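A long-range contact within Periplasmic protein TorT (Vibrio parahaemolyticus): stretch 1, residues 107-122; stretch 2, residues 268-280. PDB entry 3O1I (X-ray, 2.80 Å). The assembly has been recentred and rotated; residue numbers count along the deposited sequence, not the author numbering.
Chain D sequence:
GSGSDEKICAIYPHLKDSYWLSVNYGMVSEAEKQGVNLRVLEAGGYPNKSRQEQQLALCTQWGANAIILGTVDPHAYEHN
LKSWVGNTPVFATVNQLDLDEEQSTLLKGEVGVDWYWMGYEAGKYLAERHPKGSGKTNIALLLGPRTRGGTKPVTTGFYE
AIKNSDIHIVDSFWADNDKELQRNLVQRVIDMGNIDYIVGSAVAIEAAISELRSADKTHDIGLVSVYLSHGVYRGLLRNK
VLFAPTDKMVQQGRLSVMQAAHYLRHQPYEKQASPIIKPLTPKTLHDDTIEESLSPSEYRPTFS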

# COMPACT_ATOMS: atom_id res chain seq x y z
N LEU D 107 -38.98 16.18 1.58
CA LEU D 107 -38.87 15.94 0.15
C LEU D 107 -39.86 16.80 -0.61
O LEU D 107 -41.06 16.73 -0.39
CB LEU D 107 -39.11 14.45 -0.13
CG LEU D 107 -38.98 13.94 -1.57
CD1 LEU D 107 -37.73 14.51 -2.23
CD2 LEU D 107 -38.94 12.41 -1.54
N LYS D 108 -39.34 17.62 -1.52
CA LYS D 108 -40.18 18.52 -2.30
C LYS D 108 -40.21 18.12 -3.77
O LYS D 108 -41.14 18.47 -4.50
CB LYS D 108 -39.66 19.96 -2.17
CG LYS D 108 -39.47 20.43 -0.72
CD LYS D 108 -40.76 20.31 0.10
CE LYS D 108 -40.52 20.66 1.56
NZ LYS D 108 -41.68 20.30 2.43
N GLY D 109 -39.19 17.39 -4.19
CA GLY D 109 -39.08 16.93 -5.57
C GLY D 109 -38.06 15.81 -5.68
O GLY D 109 -37.11 15.75 -4.89
N GLU D 110 -38.24 14.91 -6.65
CA GLU D 110 -37.31 13.80 -6.82
C GLU D 110 -37.27 13.25 -8.23
O GLU D 110 -38.30 12.91 -8.80
CB GLU D 110 -37.66 12.67 -5.84
CG GLU D 110 -39.14 12.44 -5.64
CD GLU D 110 -39.44 11.03 -5.20
OE1 GLU D 110 -39.41 10.13 -6.07
OE2 GLU D 110 -39.69 10.81 -4.00
N VAL D 111 -36.06 13.15 -8.77
CA VAL D 111 -35.84 12.61 -10.10
C VAL D 111 -35.38 11.17 -9.91
O VAL D 111 -34.88 10.81 -8.85
CB VAL D 111 -34.78 13.42 -10.89
CG1 VAL D 111 -34.14 14.44 -10.00
CG2 VAL D 111 -33.73 12.50 -11.50
N GLY D 112 -35.56 10.34 -10.93
CA GLY D 112 -35.15 8.95 -10.80
C GLY D 112 -35.85 8.05 -11.79
O GLY D 112 -37.07 7.99 -11.86
N VAL D 113 -35.05 7.33 -12.56
CA VAL D 113 -35.55 6.41 -13.57
C VAL D 113 -35.75 4.99 -13.05
O VAL D 113 -34.81 4.37 -12.58
CB VAL D 113 -34.58 6.35 -14.75
CG1 VAL D 113 -35.04 5.33 -15.76
CG2 VAL D 113 -34.46 7.74 -15.38
N ASP D 114 -36.98 4.48 -13.14
CA ASP D 114 -37.29 3.12 -12.71
C ASP D 114 -36.43 2.20 -13.58
O ASP D 114 -36.61 2.13 -14.79
CB ASP D 114 -38.78 2.82 -12.93
CG ASP D 114 -39.16 1.39 -12.54
OD1 ASP D 114 -38.28 0.64 -12.07
OD2 ASP D 114 -40.34 1.03 -12.71
N TRP D 115 -35.51 1.47 -12.95
CA TRP D 115 -34.63 0.60 -13.70
C TRP D 115 -35.29 -0.61 -14.34
O TRP D 115 -34.72 -1.24 -15.24
CB TRP D 115 -33.45 0.18 -12.83
CG TRP D 115 -32.52 1.33 -12.66
CD1 TRP D 115 -32.76 2.46 -11.93
CD2 TRP D 115 -31.30 1.56 -13.36
NE1 TRP D 115 -31.77 3.38 -12.16
CE2 TRP D 115 -30.86 2.86 -13.03
CE3 TRP D 115 -30.54 0.79 -14.25
CZ2 TRP D 115 -29.69 3.41 -13.56
CZ3 TRP D 115 -29.38 1.34 -14.78
CH2 TRP D 115 -28.97 2.64 -14.43
N TYR D 116 -36.51 -0.92 -13.90
CA TYR D 116 -37.29 -2.03 -14.44
C TYR D 116 -37.30 -1.92 -15.96
O TYR D 116 -37.15 -2.92 -16.67
CB TYR D 116 -38.73 -1.95 -13.93
CG TYR D 116 -39.68 -2.96 -14.53
CD1 TYR D 116 -39.95 -4.16 -13.87
CD2 TYR D 116 -40.33 -2.72 -15.75
CE1 TYR D 116 -40.84 -5.09 -14.40
CE2 TYR D 116 -41.22 -3.65 -16.29
CZ TYR D 116 -41.46 -4.83 -15.60
OH TYR D 116 -42.34 -5.75 -16.10
N TRP D 117 -37.47 -0.70 -16.45
CA TRP D 117 -37.52 -0.43 -17.88
C TRP D 117 -36.15 -0.36 -18.53
O TRP D 117 -36.03 -0.03 -19.71
CB TRP D 117 -38.32 0.86 -18.14
CG TRP D 117 -39.74 0.76 -17.65
CD1 TRP D 117 -40.22 1.16 -16.43
CD2 TRP D 117 -40.81 0.07 -18.29
NE1 TRP D 117 -41.52 0.75 -16.27
CE2 TRP D 117 -41.91 0.08 -17.40
CE3 TRP D 117 -40.95 -0.57 -19.53
CZ2 TRP D 117 -43.13 -0.53 -17.71
CZ3 TRP D 117 -42.16 -1.17 -19.84
CH2 TRP D 117 -43.24 -1.14 -18.93
N MET D 118 -35.11 -0.66 -17.76
CA MET D 118 -33.76 -0.67 -18.29
C MET D 118 -33.49 -2.15 -18.60
O MET D 118 -32.93 -2.51 -19.64
CB MET D 118 -32.77 -0.15 -17.26
CG MET D 118 -32.94 1.32 -16.93
SD MET D 118 -32.21 2.40 -18.17
CE MET D 118 -30.48 1.91 -18.12
N GLY D 119 -33.91 -3.01 -17.68
CA GLY D 119 -33.76 -4.44 -17.87
C GLY D 119 -34.72 -4.86 -18.97
O GLY D 119 -34.40 -5.72 -19.80
N TYR D 120 -35.89 -4.25 -18.98
CA TYR D 120 -36.90 -4.55 -19.99
C TYR D 120 -36.34 -4.16 -21.35
O TYR D 120 -36.33 -4.96 -22.28
CB TYR D 120 -38.19 -3.78 -19.72
CG TYR D 120 -39.37 -4.31 -20.52
CD1 TYR D 120 -40.17 -5.33 -20.00
CD2 TYR D 120 -39.64 -3.84 -21.81
CE1 TYR D 120 -41.22 -5.86 -20.75
CE2 TYR D 120 -40.68 -4.37 -22.56
CZ TYR D 120 -41.47 -5.37 -22.02
OH TYR D 120 -42.50 -5.91 -22.76
N GLU D 121 -35.89 -2.92 -21.46
CA GLU D 121 -35.33 -2.47 -22.72
C GLU D 121 -34.24 -3.40 -23.23
O GLU D 121 -34.06 -3.54 -24.43
CB GLU D 121 -34.77 -1.05 -22.57
CG GLU D 121 -35.65 0.03 -23.19
CD GLU D 121 -35.82 -0.13 -24.69
OE1 GLU D 121 -34.79 -0.19 -25.41
OE2 GLU D 121 -36.98 -0.18 -25.16
N ALA D 122 -33.53 -4.04 -22.31
CA ALA D 122 -32.44 -4.94 -22.68
C ALA D 122 -32.95 -6.31 -23.13
O ALA D 122 -32.47 -6.86 -24.12
CB ALA D 122 -31.49 -5.10 -21.51
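Stretch 2 268-280: PYEKQASPIIKPL

Stretch 2 is largely extended, with a local kink at Lys271 (phi/psi -57/-60), and runs in the same direction as stretch 1: Lys271 to Ser274 pass Gly109 to Gly112 in step, and the chain then continues along the first turns of the helix. No residue of stretch 1 is fewer than 156 positions from its partner, yet the two bury 702 Å² between them.

Pro268 stands clear. Tyr269, extended at phi/psi -137/149 with chi1 p, points its CA-to-CB bond toward stretch 1, and its OH donates a very short hydrogen bond of 2.4 Å to Lys108 O, which lies at the ring edge. Its CE1 comes within 4.0 Å of Gly109 CA; a CB on that glycine would sit tightly, 3.1 Å from the same CE1, so the bare backbone makes room for the ring. Glu270 makes no contact with stretch 1.

The backbone pairing begins at Lys271, whose O accepts from Glu110 N at 2.8 Å in a nearly straight bond. Gln272 turns its CA to Glu110 O, a CA-H...O contact of 3.4 Å. Ala273 uses its O twice, receiving Val111 CA at 3.1 Å and a weak hydrogen bond from Gly112 N, also 3.1 Å. Gly112 adopts phi/psi 159/125, where a CB would jam against the preceding carbonyl.

From Ser274 onward side chains take over. Ser274 CB packs 3.1 Å from Gly112 O, and Pro275 CD lies 3.6 Å from Val113 CG2. Ile276 points away; Ile277 points toward stretch 1 and loses 117 Å², the largest share of any residue here. Its CD1 meets Val113 CG1 at 3.3 Å and Trp117 CB at 3.6 Å, while its CG1 lies 3.7 Å from Met118 SD: one isoleucine joins the loop to the helix. Lys278 again points away, and Pro279 comes alongside Glu121, their CA atoms 6.9 Å apart, before Leu280 leaves the contact.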

# COMPACT_ATOMS: atom_id res chain seq x y z
N PRO D 268 -42.95 26.41 -11.60
CA PRO D 268 -43.43 25.03 -11.72
C PRO D 268 -42.34 24.04 -12.11
O PRO D 268 -41.59 24.25 -13.06
CB PRO D 268 -44.52 25.15 -12.78
CG PRO D 268 -43.96 26.21 -13.69
CD PRO D 268 -43.43 27.24 -12.72
N TYR D 269 -42.24 22.95 -11.34
CA TYR D 269 -41.25 21.91 -11.61
C TYR D 269 -41.96 20.57 -11.42
O TYR D 269 -42.89 20.47 -10.62
CB TYR D 269 -40.07 22.05 -10.63
CG TYR D 269 -40.39 21.71 -9.18
CD1 TYR D 269 -40.52 20.38 -8.76
CD2 TYR D 269 -40.57 22.72 -8.23
CE1 TYR D 269 -40.82 20.07 -7.44
CE2 TYR D 269 -40.87 22.41 -6.91
CZ TYR D 269 -41.00 21.09 -6.52
OH TYR D 269 -41.31 20.78 -5.21
N GLU D 270 -41.53 19.55 -12.16
CA GLU D 270 -42.17 18.25 -12.02
C GLU D 270 -41.77 17.64 -10.68
O GLU D 270 -40.59 17.46 -10.40
CB GLU D 270 -41.76 17.32 -13.16
CG GLU D 270 -42.35 15.91 -13.05
CD GLU D 270 -43.87 15.90 -12.91
OE1 GLU D 270 -44.57 16.23 -13.89
OE2 GLU D 270 -44.36 15.56 -11.81
N LYS D 271 -42.77 17.34 -9.85
CA LYS D 271 -42.51 16.75 -8.54
C LYS D 271 -41.71 15.46 -8.66
O LYS D 271 -40.62 15.34 -8.12
CB LYS D 271 -43.83 16.47 -7.81
CG LYS D 271 -43.64 15.83 -6.44
CD LYS D 271 -44.96 15.33 -5.87
CE LYS D 271 -45.94 16.47 -5.63
NZ LYS D 271 -47.25 15.98 -5.11
N GLN D 272 -42.26 14.48 -9.37
CA GLN D 272 -41.58 13.21 -9.54
C GLN D 272 -41.16 13.05 -11.00
O GLN D 272 -41.84 12.38 -11.78
CB GLN D 272 -42.49 12.05 -9.13
CG GLN D 272 -43.17 12.24 -7.80
CD GLN D 272 -43.88 10.99 -7.33
OE1 GLN D 272 -44.23 10.11 -8.13
NE2 GLN D 272 -44.11 10.89 -6.03
N ALA D 273 -40.04 13.67 -11.36
CA ALA D 273 -39.53 13.60 -12.73
C ALA D 273 -38.62 12.39 -12.98
O ALA D 273 -38.09 11.77 -12.05
CB ALA D 273 -38.80 14.88 -13.05
N SER D 274 -38.45 12.06 -14.26
CA SER D 274 -37.65 10.92 -14.70
C SER D 274 -37.54 10.92 -16.22
O SER D 274 -38.53 10.71 -16.90
CB SER D 274 -38.30 9.62 -14.21
OG SER D 274 -39.68 9.56 -14.56
N PRO D 275 -36.34 11.14 -16.77
CA PRO D 275 -36.18 11.15 -18.22
C PRO D 275 -36.69 9.86 -18.86
O PRO D 275 -37.01 8.89 -18.16
CB PRO D 275 -34.67 11.32 -18.42
CG PRO D 275 -34.22 11.96 -17.16
CD PRO D 275 -35.02 11.20 -16.12
N ILE D 276 -36.75 9.85 -20.18
CA ILE D 276 -37.23 8.69 -20.89
C ILE D 276 -36.06 7.87 -21.42
O ILE D 276 -35.19 8.39 -22.13
CB ILE D 276 -38.17 9.09 -22.06
CG1 ILE D 276 -38.56 7.84 -22.87
CG2 ILE D 276 -37.49 10.15 -22.93
CD1 ILE D 276 -39.60 8.09 -23.95
N ILE D 277 -36.06 6.59 -21.07
CA ILE D 277 -35.01 5.66 -21.47
C ILE D 277 -34.99 5.46 -22.99
O ILE D 277 -36.01 5.16 -23.60
CB ILE D 277 -35.22 4.31 -20.76
CG1 ILE D 277 -35.07 4.50 -19.25
CG2 ILE D 277 -34.24 3.27 -21.28
CD1 ILE D 277 -35.86 3.52 -18.44
N LYS D 278 -33.82 5.64 -23.60
CA LYS D 278 -33.68 5.49 -25.04
C LYS D 278 -32.80 4.30 -25.45
O LYS D 278 -31.68 4.14 -24.97
CB LYS D 278 -33.10 6.78 -25.63
CG LYS D 278 -33.00 6.74 -27.15
CD LYS D 278 -31.76 7.45 -27.65
CE LYS D 278 -31.64 7.37 -29.18
NZ LYS D 278 -31.48 5.98 -29.72
N PRO D 279 -33.31 3.44 -26.36
CA PRO D 279 -32.59 2.26 -26.87
C PRO D 279 -31.41 2.67 -27.74
O PRO D 279 -31.57 3.53 -28.61
CB PRO D 279 -33.65 1.54 -27.69
CG PRO D 279 -34.93 1.96 -27.08
CD PRO D 279 -34.70 3.42 -26.83
N LEU D 280 -30.25 2.07 -27.51
CA LEU D 280 -29.05 2.39 -28.29
C LEU D 280 -28.44 1.16 -28.95
O LEU D 280 -28.40 0.07 -28.35
CB LEU D 280 -27.98 3.06 -27.43
CG LEU D 280 -28.04 4.57 -27.17
CD1 LEU D 280 -26.84 4.97 -26.31
CD2 LEU D 280 -27.99 5.33 -28.48